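Local structure of pseudouridine synthase (Pyrococcus abyssi, 2AUS) at residues His60-Trp65 and Val215-Leu220. The protein probably isomerises uridine to pseudouridine in RNA, as the Cbf5 member of the TruB family of pseudouridine synthases. Residues are numbered along the deposited sequence; the frame is centred on the assembly and turned at random.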
# COMPACT_ATOMS: atom_id res chain seq x y z
N HIS A 60 -6.90 11.03 -7.56
CA HIS A 60 -5.88 12.06 -7.68
C HIS A 60 -4.50 11.43 -7.61
O HIS A 60 -3.62 11.75 -8.41
CB HIS A 60 -6.02 13.08 -6.54
CG HIS A 60 -5.00 14.17 -6.58
ND1 HIS A 60 -5.11 15.26 -7.42
CD2 HIS A 60 -3.84 14.34 -5.91
CE1 HIS A 60 -4.06 16.05 -7.26
NE2 HIS A 60 -3.27 15.51 -6.35
N GLU A 61 -4.30 10.54 -6.64
CA GLU A 61 -3.02 9.87 -6.48
C GLU A 61 -2.68 9.02 -7.70
O GLU A 61 -1.53 8.96 -8.12
CB GLU A 61 -3.03 9.00 -5.22
CG GLU A 61 -3.33 9.78 -3.95
CD GLU A 61 -3.25 8.93 -2.70
OE1 GLU A 61 -3.97 7.91 -2.62
OE2 GLU A 61 -2.47 9.30 -1.80
N VAL A 62 -3.69 8.36 -8.26
CA VAL A 62 -3.50 7.52 -9.45
C VAL A 62 -3.04 8.39 -10.63
O VAL A 62 -2.14 8.01 -11.39
CB VAL A 62 -4.80 6.79 -9.82
CG1 VAL A 62 -4.67 6.11 -11.18
CG2 VAL A 62 -5.13 5.77 -8.76
N VAL A 63 -3.65 9.56 -10.78
CA VAL A 63 -3.26 10.46 -11.86
C VAL A 63 -1.82 10.92 -11.63
O VAL A 63 -1.03 11.01 -12.57
CB VAL A 63 -4.20 11.68 -11.92
CG1 VAL A 63 -3.70 12.66 -12.97
CG2 VAL A 63 -5.61 11.23 -12.27
N ALA A 64 -1.47 11.20 -10.37
CA ALA A 64 -0.12 11.63 -10.04
C ALA A 64 0.86 10.55 -10.50
O ALA A 64 1.91 10.85 -11.06
CB ALA A 64 0.02 11.87 -8.53
N TRP A 65 0.52 9.28 -10.26
CA TRP A 65 1.38 8.17 -10.66
C TRP A 65 1.53 8.13 -12.18
O TRP A 65 2.61 7.88 -12.71
CB TRP A 65 0.80 6.82 -10.20
CG TRP A 65 0.93 6.56 -8.73
CD1 TRP A 65 1.81 7.15 -7.86
CD2 TRP A 65 0.19 5.60 -7.97
NE1 TRP A 65 1.67 6.60 -6.61
CE2 TRP A 65 0.69 5.64 -6.64
CE3 TRP A 65 -0.84 4.69 -8.27
CZ2 TRP A 65 0.19 4.82 -5.62
CZ3 TRP A 65 -1.33 3.87 -7.26
CH2 TRP A 65 -0.81 3.94 -5.95
N VAL A 215 -6.24 -0.51 -19.61
CA VAL A 215 -4.88 -0.84 -19.20
C VAL A 215 -4.62 -0.54 -17.72
O VAL A 215 -5.35 0.24 -17.10
CB VAL A 215 -3.84 -0.07 -20.06
CG1 VAL A 215 -3.95 -0.52 -21.51
CG2 VAL A 215 -4.06 1.44 -19.94
N THR A 216 -3.59 -1.17 -17.17
CA THR A 216 -3.23 -0.97 -15.77
C THR A 216 -1.96 -0.14 -15.66
O THR A 216 -1.25 0.04 -16.65
CB THR A 216 -2.96 -2.31 -15.05
OG1 THR A 216 -1.81 -2.93 -15.64
CG2 THR A 216 -4.16 -3.25 -15.17
N LEU A 217 -1.69 0.34 -14.46
CA LEU A 217 -0.51 1.14 -14.20
C LEU A 217 0.77 0.37 -14.54
O LEU A 217 1.74 0.95 -15.04
CB LEU A 217 -0.50 1.56 -12.72
CG LEU A 217 -1.64 2.52 -12.37
CD1 LEU A 217 -1.86 2.57 -10.86
CD2 LEU A 217 -1.29 3.90 -12.91
N HIS A 218 0.76 -0.93 -14.29
CA HIS A 218 1.93 -1.75 -14.59
C HIS A 218 2.07 -1.86 -16.09
O HIS A 218 3.19 -1.87 -16.61
CB HIS A 218 1.79 -3.13 -13.96
CG HIS A 218 2.11 -3.15 -12.50
ND1 HIS A 218 1.79 -4.21 -11.67
CD2 HIS A 218 2.75 -2.25 -11.72
CE1 HIS A 218 2.22 -3.95 -10.45
NE2 HIS A 218 2.81 -2.77 -10.45
N ASP A 219 0.95 -1.95 -16.80
CA ASP A 219 1.00 -2.01 -18.25
C ASP A 219 1.69 -0.76 -18.75
O ASP A 219 2.59 -0.83 -19.58
CB ASP A 219 -0.39 -2.08 -18.86
CG ASP A 219 -1.07 -3.40 -18.63
OD1 ASP A 219 -0.35 -4.40 -18.42
OD2 ASP A 219 -2.32 -3.44 -18.69
N LEU A 220 1.27 0.40 -18.24
CA LEU A 220 1.83 1.68 -18.65
C LEU A 220 3.33 1.76 -18.38
O LEU A 220 4.09 2.26 -19.21
CB LEU A 220 1.13 2.84 -17.93
CG LEU A 220 -0.30 3.12 -18.37
CD1 LEU A 220 -0.82 4.35 -17.63
CD2 LEU A 220 -0.34 3.36 -19.88
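L217, in the first turn of helix 217-228, reaches across to helix 59-69 and meets W65 and V62 with its two methyls. L217 CD1 arrives at the edge of the indole, near the ring plane, 3.5 Å from W65 CE3 on the benzo side, and the two side chains cross at about a right angle. L217 CD2 lies a looser 4.4 Å from V62 CG1. A branched leucine suits this place because one residue can serve both neighbours. Its first bond already points at helix 59-69, and chi1 of -67° sets CG beside its own backbone N, with the methyls facing W65 and V62. The W65 indole folds back along its own helix, with E61 O 3.5 Å above one face, towards the rim. Its breadth lets it give a benzo edge to L217 while the ring meets an aromatic side chain of a different protein in the assembly, which also touches L217 and H218. V62 adds a compact beta-branched surface.

T216 is the N-cap of helix 217-228 in a capping box: T216 OG1 accepts from D219 N at 3.2 Å, and D219 OD2 from T216 N at 3.0 Å, so both residue types suit this one helix start.

Further along helix 59-69, L217 also packs on I66 and I69, while V62 and L220 rest on L51 of strand 47-53, which pairs in parallel with 214-215.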